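Local coordinates for SAM-dependent O-methyltransferase (Leptospira interrogans, PDB 2HNK), which probably transfers a methyl group from S-adenosylmethionine to an oxygen of an acceptor substrate, and is held here with the product S-adenosyl-L-homocysteine, at residues Phe151-Asp156 against Pro161-Leu166; Ser120-Leu125 against Lys157-Asn162; Ile65-Phe70 against Pro165-Leu170; Asp180-Asp185 against Arg202-Leu207. All coordinates share one frame; numbering follows the deposited sequence.

Contact 1: Phe151-Asp156 against Pro161-Leu166; sequences FFLDAD and PNYYPL. With SAH (S-adenosyl-L-homocysteine), chain O.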
# COMPACT_ATOMS: atom_id res chain seq x y z
N PHE C 151 -7.51 7.07 -8.29
CA PHE C 151 -8.86 6.55 -8.43
C PHE C 151 -9.15 5.48 -7.40
O PHE C 151 -8.28 4.66 -7.11
CB PHE C 151 -9.04 5.92 -9.81
CG PHE C 151 -9.62 6.84 -10.82
CD1 PHE C 151 -8.79 7.62 -11.62
CD2 PHE C 151 -10.99 6.90 -11.01
CE1 PHE C 151 -9.33 8.46 -12.59
CE2 PHE C 151 -11.54 7.74 -11.98
CZ PHE C 151 -10.71 8.52 -12.77
N PHE C 152 -10.37 5.49 -6.88
CA PHE C 152 -10.89 4.36 -6.13
C PHE C 152 -12.08 3.75 -6.88
O PHE C 152 -13.12 4.39 -7.04
CB PHE C 152 -11.31 4.80 -4.72
CG PHE C 152 -11.70 3.66 -3.83
CD1 PHE C 152 -10.86 2.56 -3.65
CD2 PHE C 152 -12.91 3.68 -3.15
CE1 PHE C 152 -11.23 1.50 -2.83
CE2 PHE C 152 -13.28 2.62 -2.30
CZ PHE C 152 -12.44 1.53 -2.15
N LEU C 153 -11.90 2.52 -7.34
CA LEU C 153 -12.94 1.80 -8.06
C LEU C 153 -13.69 0.82 -7.14
O LEU C 153 -13.14 -0.21 -6.73
CB LEU C 153 -12.36 1.06 -9.28
CG LEU C 153 -13.31 0.14 -10.06
CD1 LEU C 153 -14.56 0.90 -10.57
CD2 LEU C 153 -12.59 -0.57 -11.21
N ASP C 154 -14.95 1.15 -6.85
CA ASP C 154 -15.80 0.36 -5.97
C ASP C 154 -17.28 0.45 -6.36
O ASP C 154 -18.16 0.55 -5.51
CB ASP C 154 -15.60 0.83 -4.53
CG ASP C 154 -16.16 -0.16 -3.51
OD1 ASP C 154 -16.35 -1.35 -3.85
OD2 ASP C 154 -16.38 0.27 -2.37
N ALA C 155 -17.55 0.41 -7.66
CA ALA C 155 -18.92 0.55 -8.16
C ALA C 155 -19.49 -0.79 -8.60
O ALA C 155 -19.19 -1.83 -8.00
CB ALA C 155 -18.97 1.58 -9.29
N ASP C 156 -20.34 -0.78 -9.63
CA ASP C 156 -20.94 -2.02 -10.14
C ASP C 156 -19.88 -2.88 -10.83
O ASP C 156 -19.20 -2.44 -11.75
CB ASP C 156 -22.14 -1.72 -11.04
CG ASP C 156 -21.80 -0.82 -12.21
OD1 ASP C 156 -21.19 0.25 -11.98
OD2 ASP C 156 -22.14 -1.18 -13.36
N PRO C 161 -14.40 -3.82 -16.23
CA PRO C 161 -13.62 -3.71 -17.47
C PRO C 161 -13.96 -2.50 -18.35
O PRO C 161 -13.15 -2.09 -19.16
CB PRO C 161 -13.90 -5.03 -18.21
CG PRO C 161 -15.13 -5.57 -17.61
CD PRO C 161 -15.20 -5.07 -16.20
N ASN C 162 -15.14 -1.90 -18.17
CA ASN C 162 -15.49 -0.68 -18.90
C ASN C 162 -15.00 0.60 -18.23
O ASN C 162 -14.72 1.59 -18.92
CB ASN C 162 -16.99 -0.62 -19.16
CG ASN C 162 -17.49 -1.83 -19.93
OD1 ASN C 162 -16.88 -2.24 -20.92
ND2 ASN C 162 -18.59 -2.42 -19.48
N TYR C 163 -14.89 0.59 -16.90
CA TYR C 163 -14.34 1.73 -16.18
C TYR C 163 -12.85 1.88 -16.47
O TYR C 163 -12.34 3.00 -16.61
CB TYR C 163 -14.61 1.61 -14.67
CG TYR C 163 -16.08 1.74 -14.31
CD1 TYR C 163 -16.79 2.90 -14.64
CD2 TYR C 163 -16.76 0.71 -13.65
CE1 TYR C 163 -18.14 3.03 -14.32
CE2 TYR C 163 -18.11 0.84 -13.31
CZ TYR C 163 -18.79 2.01 -13.66
OH TYR C 163 -20.13 2.17 -13.37
N TYR C 164 -12.17 0.74 -16.59
CA TYR C 164 -10.71 0.70 -16.73
C TYR C 164 -10.11 1.66 -17.77
O TYR C 164 -9.28 2.50 -17.40
CB TYR C 164 -10.24 -0.75 -16.93
CG TYR C 164 -8.74 -0.89 -16.95
CD1 TYR C 164 -7.98 -0.66 -15.80
CD2 TYR C 164 -8.07 -1.27 -18.12
CE1 TYR C 164 -6.59 -0.79 -15.82
CE2 TYR C 164 -6.69 -1.40 -18.14
CZ TYR C 164 -5.95 -1.16 -16.99
OH TYR C 164 -4.58 -1.29 -17.01
N PRO C 165 -10.50 1.55 -19.06
CA PRO C 165 -9.92 2.50 -20.04
C PRO C 165 -10.18 3.97 -19.73
O PRO C 165 -9.30 4.80 -19.98
CB PRO C 165 -10.58 2.09 -21.37
CG PRO C 165 -11.79 1.27 -20.98
CD PRO C 165 -11.42 0.59 -19.70
N LEU C 166 -11.34 4.29 -19.17
CA LEU C 166 -11.68 5.67 -18.77
C LEU C 166 -10.83 6.18 -17.59
O LEU C 166 -10.44 7.37 -17.55
CB LEU C 166 -13.17 5.77 -18.42
CG LEU C 166 -14.27 5.28 -19.38
CD1 LEU C 166 -15.66 5.43 -18.73
CD2 LEU C 166 -14.25 6.01 -20.73
N SAH O . -17.04 3.04 -1.34
CA SAH O . -18.24 2.64 -0.53
CB SAH O . -18.80 1.32 -1.04
CG SAH O . -19.34 1.38 -2.48
SD SAH O . -20.74 0.26 -2.66
C SAH O . -17.97 2.59 0.99
O SAH O . -18.89 2.39 1.79
OXT SAH O . -16.84 2.74 1.45
C5' SAH O . -21.04 0.67 -4.40
C4' SAH O . -21.82 1.95 -4.64
O4' SAH O . -21.75 2.27 -6.01
C3' SAH O . -23.30 1.83 -4.29
O3' SAH O . -23.64 2.88 -3.42
C2' SAH O . -24.06 1.99 -5.59
O2' SAH O . -25.18 2.82 -5.41
C1' SAH O . -23.03 2.65 -6.50
N9 SAH O . -23.18 2.30 -7.93
C8 SAH O . -23.71 1.16 -8.49
N7 SAH O . -23.67 1.27 -9.84
C5 SAH O . -23.12 2.47 -10.16
C6 SAH O . -22.84 3.10 -11.37
N6 SAH O . -23.12 2.52 -12.53
N1 SAH O . -22.26 4.36 -11.37
C2 SAH O . -21.96 4.99 -10.17
N3 SAH O . -22.24 4.36 -8.97
C4 SAH O . -22.81 3.12 -8.97

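Contact 2: Ser120-Leu125 against Lys157-Asn162; sequences SALETL and KENYPN. With SAH (S-adenosyl-L-homocysteine), chain O.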
# COMPACT_ATOMS: atom_id res chain seq x y z
N SER C 120 -24.99 7.96 -13.66
CA SER C 120 -24.15 6.88 -14.16
C SER C 120 -22.68 7.29 -14.23
O SER C 120 -22.35 8.33 -14.81
CB SER C 120 -24.66 6.42 -15.53
OG SER C 120 -23.59 6.14 -16.43
N ALA C 121 -21.79 6.47 -13.66
CA ALA C 121 -20.37 6.81 -13.59
C ALA C 121 -19.68 6.72 -14.96
O ALA C 121 -18.78 7.52 -15.25
CB ALA C 121 -19.65 5.96 -12.57
N LEU C 122 -20.09 5.77 -15.79
CA LEU C 122 -19.60 5.74 -17.18
C LEU C 122 -19.79 7.11 -17.86
O LEU C 122 -18.86 7.62 -18.48
CB LEU C 122 -20.26 4.63 -17.99
CG LEU C 122 -19.90 3.17 -17.63
CD1 LEU C 122 -20.78 2.19 -18.41
CD2 LEU C 122 -18.43 2.86 -17.86
N GLU C 123 -20.98 7.68 -17.71
CA GLU C 123 -21.29 9.01 -18.22
C GLU C 123 -20.50 10.12 -17.55
O GLU C 123 -19.97 11.00 -18.23
CB GLU C 123 -22.76 9.32 -17.99
CG GLU C 123 -23.69 8.88 -19.08
CD GLU C 123 -25.03 9.53 -18.91
OE1 GLU C 123 -26.03 8.80 -18.67
OE2 GLU C 123 -25.09 10.79 -18.98
N THR C 124 -20.46 10.09 -16.22
CA THR C 124 -19.76 11.12 -15.46
C THR C 124 -18.30 11.19 -15.88
O THR C 124 -17.74 12.28 -16.05
CB THR C 124 -19.90 10.87 -13.95
OG1 THR C 124 -21.29 10.92 -13.58
CG2 THR C 124 -19.12 11.91 -13.15
N LEU C 125 -17.70 10.02 -16.10
CA LEU C 125 -16.30 9.96 -16.46
C LEU C 125 -16.07 10.40 -17.91
O LEU C 125 -15.10 11.08 -18.19
CB LEU C 125 -15.73 8.55 -16.21
CG LEU C 125 -15.69 8.01 -14.77
CD1 LEU C 125 -15.05 6.63 -14.77
CD2 LEU C 125 -14.96 8.95 -13.81
N LYS C 157 -19.75 -4.12 -10.34
CA LYS C 157 -18.61 -4.98 -10.65
C LYS C 157 -18.58 -5.44 -12.10
O LYS C 157 -17.50 -5.58 -12.69
CB LYS C 157 -18.59 -6.20 -9.72
CG LYS C 157 -18.84 -5.89 -8.24
CD LYS C 157 -17.81 -4.91 -7.67
CE LYS C 157 -18.19 -4.44 -6.27
NZ LYS C 157 -17.56 -3.14 -5.94
N GLU C 158 -19.76 -5.67 -12.67
CA GLU C 158 -19.87 -6.15 -14.05
C GLU C 158 -19.31 -5.13 -15.04
O GLU C 158 -18.89 -5.50 -16.14
CB GLU C 158 -21.31 -6.50 -14.40
CG GLU C 158 -22.21 -5.30 -14.49
CD GLU C 158 -23.67 -5.67 -14.59
OE1 GLU C 158 -24.03 -6.79 -14.16
OE2 GLU C 158 -24.45 -4.82 -15.08
N ASN C 159 -19.29 -3.86 -14.62
CA ASN C 159 -18.75 -2.78 -15.44
C ASN C 159 -17.28 -2.41 -15.21
O ASN C 159 -16.80 -1.46 -15.82
CB ASN C 159 -19.63 -1.54 -15.33
CG ASN C 159 -20.67 -1.46 -16.46
OD1 ASN C 159 -20.44 -1.97 -17.55
ND2 ASN C 159 -21.80 -0.83 -16.18
N TYR C 160 -16.58 -3.15 -14.34
CA TYR C 160 -15.16 -2.89 -14.05
C TYR C 160 -14.29 -2.83 -15.32
O TYR C 160 -13.51 -1.88 -15.46
CB TYR C 160 -14.59 -3.93 -13.07
CG TYR C 160 -14.68 -3.60 -11.59
CD1 TYR C 160 -15.74 -2.87 -11.06
CD2 TYR C 160 -13.69 -4.08 -10.71
CE1 TYR C 160 -15.81 -2.59 -9.68
CE2 TYR C 160 -13.75 -3.81 -9.33
CZ TYR C 160 -14.81 -3.07 -8.83
OH TYR C 160 -14.88 -2.82 -7.48
N PRO C 161 -14.40 -3.82 -16.23
CA PRO C 161 -13.62 -3.71 -17.47
C PRO C 161 -13.96 -2.50 -18.35
O PRO C 161 -13.15 -2.09 -19.16
CB PRO C 161 -13.90 -5.03 -18.21
CG PRO C 161 -15.13 -5.57 -17.61
CD PRO C 161 -15.20 -5.07 -16.20
N ASN C 162 -15.14 -1.90 -18.17
CA ASN C 162 -15.49 -0.68 -18.90
C ASN C 162 -15.00 0.60 -18.23
O ASN C 162 -14.72 1.59 -18.92
CB ASN C 162 -16.99 -0.62 -19.16
CG ASN C 162 -17.49 -1.83 -19.93
OD1 ASN C 162 -16.88 -2.24 -20.92
ND2 ASN C 162 -18.59 -2.42 -19.48
N SAH O . -17.04 3.04 -1.34
CA SAH O . -18.24 2.64 -0.53
CB SAH O . -18.80 1.32 -1.04
CG SAH O . -19.34 1.38 -2.48
SD SAH O . -20.74 0.26 -2.66
C SAH O . -17.97 2.59 0.99
O SAH O . -18.89 2.39 1.79
OXT SAH O . -16.84 2.74 1.45
C5' SAH O . -21.04 0.67 -4.40
C4' SAH O . -21.82 1.95 -4.64
O4' SAH O . -21.75 2.27 -6.01
C3' SAH O . -23.30 1.83 -4.29
O3' SAH O . -23.64 2.88 -3.42
C2' SAH O . -24.06 1.99 -5.59
O2' SAH O . -25.18 2.82 -5.41
C1' SAH O . -23.03 2.65 -6.50
N9 SAH O . -23.18 2.30 -7.93
C8 SAH O . -23.71 1.16 -8.49
N7 SAH O . -23.67 1.27 -9.84
C5 SAH O . -23.12 2.47 -10.16
C6 SAH O . -22.84 3.10 -11.37
N6 SAH O . -23.12 2.52 -12.53
N1 SAH O . -22.26 4.36 -11.37
C2 SAH O . -21.96 4.99 -10.17
N3 SAH O . -22.24 4.36 -8.97
C4 SAH O . -22.81 3.12 -8.97

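Contact 3: Ile65-Phe70 against Pro165-Leu170; sequences IEIGTF and PLILKL. With SAH (S-adenosyl-L-homocysteine), chain O.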
# COMPACT_ATOMS: atom_id res chain seq x y z
N ILE C 65 -10.73 10.62 -7.69
CA ILE C 65 -12.10 10.26 -8.08
C ILE C 65 -12.48 8.91 -7.50
O ILE C 65 -11.80 7.91 -7.73
CB ILE C 65 -12.33 10.26 -9.61
CG1 ILE C 65 -12.08 11.65 -10.21
CG2 ILE C 65 -13.75 9.77 -9.95
CD1 ILE C 65 -12.16 11.68 -11.73
N GLU C 66 -13.58 8.89 -6.74
CA GLU C 66 -14.15 7.67 -6.23
C GLU C 66 -15.35 7.27 -7.08
O GLU C 66 -16.30 8.04 -7.21
CB GLU C 66 -14.55 7.84 -4.75
CG GLU C 66 -15.35 6.68 -4.18
CD GLU C 66 -15.56 6.80 -2.70
OE1 GLU C 66 -16.65 7.28 -2.27
OE2 GLU C 66 -14.63 6.46 -1.95
N ILE C 67 -15.29 6.06 -7.65
CA ILE C 67 -16.37 5.50 -8.44
C ILE C 67 -17.13 4.51 -7.56
O ILE C 67 -16.71 3.35 -7.40
CB ILE C 67 -15.86 4.78 -9.72
CG1 ILE C 67 -14.92 5.68 -10.55
CG2 ILE C 67 -17.04 4.33 -10.59
CD1 ILE C 67 -13.98 4.91 -11.43
N GLY C 68 -18.24 4.97 -6.99
CA GLY C 68 -19.01 4.16 -6.05
C GLY C 68 -18.77 4.60 -4.63
O GLY C 68 -17.73 4.27 -4.02
N THR C 69 -19.74 5.33 -4.09
CA THR C 69 -19.59 6.02 -2.81
C THR C 69 -20.42 5.43 -1.67
O THR C 69 -19.96 5.41 -0.53
CB THR C 69 -19.88 7.52 -2.99
OG1 THR C 69 -18.82 8.07 -3.79
CG2 THR C 69 -19.93 8.27 -1.66
N PHE C 70 -21.65 4.99 -1.98
CA PHE C 70 -22.54 4.37 -0.98
C PHE C 70 -22.72 5.34 0.19
O PHE C 70 -22.90 6.54 -0.03
CB PHE C 70 -21.99 3.00 -0.57
CG PHE C 70 -22.95 2.15 0.24
CD1 PHE C 70 -24.32 2.13 -0.05
CD2 PHE C 70 -22.47 1.34 1.26
CE1 PHE C 70 -25.19 1.34 0.70
CE2 PHE C 70 -23.34 0.54 2.00
CZ PHE C 70 -24.70 0.54 1.72
N PRO C 165 -10.50 1.55 -19.06
CA PRO C 165 -9.92 2.50 -20.04
C PRO C 165 -10.18 3.97 -19.73
O PRO C 165 -9.30 4.80 -19.98
CB PRO C 165 -10.58 2.09 -21.37
CG PRO C 165 -11.79 1.27 -20.98
CD PRO C 165 -11.42 0.59 -19.70
N LEU C 166 -11.34 4.29 -19.17
CA LEU C 166 -11.68 5.67 -18.77
C LEU C 166 -10.83 6.18 -17.59
O LEU C 166 -10.44 7.37 -17.55
CB LEU C 166 -13.17 5.77 -18.42
CG LEU C 166 -14.27 5.28 -19.38
CD1 LEU C 166 -15.66 5.43 -18.73
CD2 LEU C 166 -14.25 6.01 -20.73
N ILE C 167 -10.58 5.30 -16.63
CA ILE C 167 -9.70 5.59 -15.49
C ILE C 167 -8.30 5.89 -15.99
O ILE C 167 -7.67 6.86 -15.56
CB ILE C 167 -9.65 4.39 -14.50
CG1 ILE C 167 -11.01 4.24 -13.78
CG2 ILE C 167 -8.48 4.52 -13.51
CD1 ILE C 167 -11.25 2.87 -13.20
N LEU C 168 -7.83 5.06 -16.91
CA LEU C 168 -6.47 5.14 -17.42
C LEU C 168 -6.24 6.42 -18.22
O LEU C 168 -5.14 6.97 -18.22
CB LEU C 168 -6.21 3.91 -18.29
CG LEU C 168 -4.96 3.08 -18.00
CD1 LEU C 168 -4.85 2.74 -16.52
CD2 LEU C 168 -5.00 1.82 -18.86
N LYS C 169 -7.29 6.87 -18.90
CA LYS C 169 -7.28 8.11 -19.67
C LYS C 169 -7.31 9.34 -18.74
O LYS C 169 -6.60 10.33 -18.98
CB LYS C 169 -8.44 8.12 -20.67
CG LYS C 169 -8.52 9.37 -21.56
CD LYS C 169 -8.53 9.01 -23.04
CE LYS C 169 -7.14 8.60 -23.53
NZ LYS C 169 -7.18 7.79 -24.80
N LEU C 170 -8.11 9.26 -17.68
CA LEU C 170 -8.19 10.37 -16.72
C LEU C 170 -6.96 10.47 -15.81
O LEU C 170 -6.62 11.56 -15.37
CB LEU C 170 -9.47 10.28 -15.88
CG LEU C 170 -10.75 10.76 -16.59
CD1 LEU C 170 -11.98 10.19 -15.91
CD2 LEU C 170 -10.82 12.29 -16.68
N SAH O . -17.04 3.04 -1.34
CA SAH O . -18.24 2.64 -0.53
CB SAH O . -18.80 1.32 -1.04
CG SAH O . -19.34 1.38 -2.48
SD SAH O . -20.74 0.26 -2.66
C SAH O . -17.97 2.59 0.99
O SAH O . -18.89 2.39 1.79
OXT SAH O . -16.84 2.74 1.45
C5' SAH O . -21.04 0.67 -4.40
C4' SAH O . -21.82 1.95 -4.64
O4' SAH O . -21.75 2.27 -6.01
C3' SAH O . -23.30 1.83 -4.29
O3' SAH O . -23.64 2.88 -3.42
C2' SAH O . -24.06 1.99 -5.59
O2' SAH O . -25.18 2.82 -5.41
C1' SAH O . -23.03 2.65 -6.50
N9 SAH O . -23.18 2.30 -7.93
C8 SAH O . -23.71 1.16 -8.49
N7 SAH O . -23.67 1.27 -9.84
C5 SAH O . -23.12 2.47 -10.16
C6 SAH O . -22.84 3.10 -11.37
N6 SAH O . -23.12 2.52 -12.53
N1 SAH O . -22.26 4.36 -11.37
C2 SAH O . -21.96 4.99 -10.17
N3 SAH O . -22.24 4.36 -8.97
C4 SAH O . -22.81 3.12 -8.97

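Contact 4: Asp180-Asp185 against Arg202-Leu207; sequences DNVLWD and RKFNEL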
# COMPACT_ATOMS: atom_id res chain seq x y z
N ASP C 180 -11.27 -2.06 -5.61
CA ASP C 180 -11.87 -2.84 -4.54
C ASP C 180 -12.55 -4.13 -5.04
O ASP C 180 -12.96 -4.20 -6.20
CB ASP C 180 -12.89 -1.97 -3.78
CG ASP C 180 -13.10 -2.43 -2.35
OD1 ASP C 180 -12.09 -2.74 -1.68
OD2 ASP C 180 -14.28 -2.49 -1.90
N ASN C 181 -12.67 -5.13 -4.15
CA ASN C 181 -13.43 -6.37 -4.41
C ASN C 181 -12.85 -7.28 -5.50
O ASN C 181 -13.58 -8.10 -6.07
CB ASN C 181 -14.90 -6.06 -4.74
CG ASN C 181 -15.66 -5.45 -3.58
OD1 ASN C 181 -16.00 -4.27 -3.60
ND2 ASN C 181 -15.93 -6.26 -2.57
N VAL C 182 -11.55 -7.17 -5.74
CA VAL C 182 -10.91 -7.88 -6.85
C VAL C 182 -10.84 -9.40 -6.65
O VAL C 182 -10.54 -10.14 -7.58
CB VAL C 182 -9.50 -7.29 -7.21
CG1 VAL C 182 -9.64 -5.88 -7.81
CG2 VAL C 182 -8.55 -7.29 -6.00
N LEU C 183 -11.15 -9.87 -5.44
CA LEU C 183 -11.19 -11.31 -5.17
C LEU C 183 -12.62 -11.85 -5.09
O LEU C 183 -12.83 -13.05 -5.16
CB LEU C 183 -10.37 -11.67 -3.93
CG LEU C 183 -8.85 -11.44 -4.08
CD1 LEU C 183 -8.12 -11.74 -2.79
CD2 LEU C 183 -8.27 -12.27 -5.23
N TRP C 184 -13.59 -10.94 -4.95
CA TRP C 184 -15.02 -11.27 -4.96
C TRP C 184 -15.34 -12.52 -4.14
O TRP C 184 -15.82 -13.53 -4.67
CB TRP C 184 -15.52 -11.37 -6.40
CG TRP C 184 -16.96 -11.00 -6.64
CD1 TRP C 184 -17.82 -11.62 -7.49
CD2 TRP C 184 -17.70 -9.92 -6.04
NE1 TRP C 184 -19.05 -11.01 -7.47
CE2 TRP C 184 -19.00 -9.96 -6.59
CE3 TRP C 184 -17.39 -8.92 -5.11
CZ2 TRP C 184 -20.00 -9.04 -6.22
CZ3 TRP C 184 -18.38 -8.01 -4.74
CH2 TRP C 184 -19.67 -8.08 -5.31
N ASP C 185 -15.04 -12.44 -2.85
CA ASP C 185 -15.22 -13.53 -1.88
C ASP C 185 -14.60 -14.85 -2.35
O ASP C 185 -15.06 -15.93 -1.99
CB ASP C 185 -16.71 -13.69 -1.54
CG ASP C 185 -16.94 -14.31 -0.17
OD1 ASP C 185 -16.13 -14.10 0.76
OD2 ASP C 185 -17.95 -15.01 -0.02
N ARG C 202 -13.10 -10.67 -13.01
CA ARG C 202 -12.10 -11.53 -13.68
C ARG C 202 -11.49 -10.87 -14.91
O ARG C 202 -10.27 -10.88 -15.08
CB ARG C 202 -12.71 -12.87 -14.12
CG ARG C 202 -12.80 -13.92 -13.04
CD ARG C 202 -12.89 -15.32 -13.65
NE ARG C 202 -13.47 -16.27 -12.70
CZ ARG C 202 -14.75 -16.65 -12.71
NH1 ARG C 202 -15.59 -16.21 -13.62
NH2 ARG C 202 -15.18 -17.50 -11.79
N LYS C 203 -12.35 -10.33 -15.77
CA LYS C 203 -11.94 -9.60 -16.97
C LYS C 203 -11.09 -8.39 -16.63
O LYS C 203 -10.09 -8.11 -17.30
CB LYS C 203 -13.16 -9.14 -17.76
CG LYS C 203 -13.85 -10.21 -18.57
CD LYS C 203 -14.91 -9.58 -19.45
CE LYS C 203 -14.85 -10.12 -20.87
NZ LYS C 203 -15.18 -9.04 -21.85
N PHE C 204 -11.51 -7.65 -15.61
CA PHE C 204 -10.73 -6.51 -15.10
C PHE C 204 -9.34 -6.96 -14.64
O PHE C 204 -8.34 -6.39 -15.08
CB PHE C 204 -11.49 -5.80 -13.97
CG PHE C 204 -10.70 -4.72 -13.29
CD1 PHE C 204 -10.70 -3.42 -13.79
CD2 PHE C 204 -9.96 -5.01 -12.14
CE1 PHE C 204 -9.98 -2.42 -13.16
CE2 PHE C 204 -9.23 -4.00 -11.50
CZ PHE C 204 -9.24 -2.70 -12.01
N ASN C 205 -9.28 -7.98 -13.78
CA ASN C 205 -7.98 -8.47 -13.28
C ASN C 205 -7.07 -8.89 -14.42
O ASN C 205 -5.87 -8.65 -14.39
CB ASN C 205 -8.15 -9.61 -12.27
CG ASN C 205 -8.80 -9.16 -10.97
OD1 ASN C 205 -8.86 -7.96 -10.67
ND2 ASN C 205 -9.29 -10.11 -10.19
N GLU C 206 -7.67 -9.50 -15.44
CA GLU C 206 -6.98 -10.00 -16.62
C GLU C 206 -6.43 -8.83 -17.46
O GLU C 206 -5.27 -8.86 -17.86
CB GLU C 206 -7.97 -10.86 -17.42
CG GLU C 206 -7.44 -11.57 -18.65
CD GLU C 206 -8.51 -12.46 -19.31
OE1 GLU C 206 -9.57 -11.94 -19.79
OE2 GLU C 206 -8.28 -13.71 -19.34
N LEU C 207 -7.26 -7.81 -17.70
CA LEU C 207 -6.84 -6.60 -18.42
C LEU C 207 -5.64 -5.92 -17.76
O LEU C 207 -4.67 -5.56 -18.43
CB LEU C 207 -7.99 -5.58 -18.49
CG LEU C 207 -9.05 -5.68 -19.59
CD1 LEU C 207 -10.22 -4.74 -19.28
CD2 LEU C 207 -8.43 -5.37 -20.96

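Contact 1: Phe151-Asp156 against Pro161-Leu166
Tyr163 and Asp156 carry the polar half of this contact between the end of strand 148-153 and helix 160-170. The phenol OH donates to Asp156 OD1 at 2.6 Å, using the syn lone pair of that oxygen, and the carboxylate stands nearly perpendicular to the ring, the planes 86° apart. Asp156 takes a first torsion of 56°, with CG between the backbone N and the carbonyl carbon; this brings OD1 to the tyrosine although the CB itself does not aim at the helix.

The apolar half uses the CD2-CE2 side of the same ring. Leu153 CD1 rests 3.8 Å from Tyr163 CD2, the two side chains crossing at about a right angle, and Ala155 CB sits 4.2 Å from Tyr163 CE2.

The ligand supplies the third element. Its adenine amino nitrogen N6 lies 3.0 Å from Asp156 OD1 and 3.1 Å from Tyr163 OH, while its amino N donates to Asp154 OD2. Tyr163 thus borders N6 and also positions the carboxylate, consistent with a shared part in recognising the adenine amino group.

Contact 2: Ser120-Leu125 against Lys157-Asn162
The adenine end of the cofactor pocket in this Rossmann-like methyltransferase is flanked by the first turn of helix 121-130 and by the 3-10 turn that leads into helix 160-170; the two meet through Leu122, Asn159 and Asn162. Leu122 does the touching with its two methyl groups. CD1 of Leu122 lies 3.9 Å from Asn159 ND2, the side chains crossing at about a right angle, and CD2 of Leu122 lies 4.0 Å from Asn162 CB. Both contacts are van der Waals packing, of one leucine methyl on the amide of Asn159 and of the other on the CB of Asn162.

The asparagines are themselves tied together. Asn162 ND2 donates to Asn159 OD1 at 2.7 Å, with the acceptor almost in the amide plane of Asn162 and the donor tilted 21° from the carbonyl plane of Asn159. Since Asn159 ND2 also bonds to Asp156 OD2, the Asn159 amide is gripped at both its nitrogen and its oxygen, which should fix its rotation.

In 120-125, Ser120 is the N-cap of its helix, its OG accepting from Glu123 N, and Ala121 N donates to adenine N1 at 3.1 Å. Behind this surface contact, Leu122 continues onto Leu166 of helix 160-170, Ala121 reaches Ile67 of strand 63-67, and Tyr160 packs edge-to-face with Phe204 of helix 196-210.

Contact 3: Ile65-Phe70 against Pro165-Leu170
Ile67 and Ile167 make the tight part of this contact, where strand 63-67 faces helix 160-170 in the hydrophobic core. The CD1 methyl of Ile67 lies 3.8 Å from Ile167 CD1 and as near to Ile167 CG1, so one strand methyl rests on the outer two carbons of the helix residue. In Ile167 the CG1 branch is anti to the carbonyl carbon (chi1 -70°), which carries its end closer to the strand than the direction of its CB suggests.

One turn on, packing is looser: Ile65 CD1 and Leu170 CD1 are 4.4 Å apart, though both residues are buried. Solvent lies behind the helix, on the side of Pro165 and Lys169.

Past Ile67 the strand gives way to the pocket loop. Gly68, in a backbone conformation suited to glycine (phi/psi 103/103°), lies close to ribose O4', and its O accepts from the ligand amino N at 3.0 Å. Strand 63-67 pairs with strands 148-153 and 87-92, while Leu128 and Ile129 of helix 121-130 cover Ile65 and Leu170 respectively.

Contact 4: Asp180-Asp185 against Arg202-Leu207
This is a buried loop-to-helix contact at the dimer side of the fold, in which the loop that follows strand 175-180 docks on helix 196-210 through a single hydrogen bond and a small packing patch. The bond runs from Asn205 ND2 to the backbone oxygen Val182 O, at 2.9 Å. It meets a lone pair in the carbonyl plane, the acceptor lies only 2° out of the Asn205 amide plane, and the N-H...O angle is 158°. Thus a side-chain amide satisfies a carbonyl within the type I turn from Asn181 to Trp184.

The Val182 side chain adds van der Waals packing on that amide. Its CB lies 3.6 Å from Asn205 OD1, the valine running obliquely to the amide whose nitrogen holds its own carbonyl. The apolar touch belongs to CG1: placed anti to the carbonyl carbon (chi1 -68°), this Val182 methyl comes 4.2 Å from Phe204 CE2, obliquely to the ring.

The second subunit joins in: Asn205 ND2 is also hydrogen-bonded to Tyr15 OH of the second subunit, and Leu183 packs on Ile6 of that same subunit. The amide nitrogen therefore links the loop, the helix and the dimer partner. Within the chain, Val182 leans on Ser226 of strand 225-230, Phe204 on Leu177 and Ala179 of strand 175-180, and Trp184 on Thr198 and Ile201 at an earlier part of helix 196-210.

Overall arrangement
Helix 160-170 joins three of the four contacts: contacts 2, 1 and 3, in that order along the chain, use overlapping pieces of the 3-10 turn and the helix, and their centres lie 5 to 8 Å apart. Contacts 1 and 3 come from neighbouring strands of one sheet, with Asp154 N 2.9 Å from Ile67 O, and together with contact 2 they frame the S-adenosyl-L-homocysteine pocket. Contacts 1 and 2 meet where Tyr163 CE1 lies 3.6 Å from Leu122 CD2. Contact 4 stands farther off, Val182 about 13 Å from the ligand by side chain, yet it is tied to contact 2 through Lys157 and through Tyr160, whose OH lies 2.7 Å from Asp180 O.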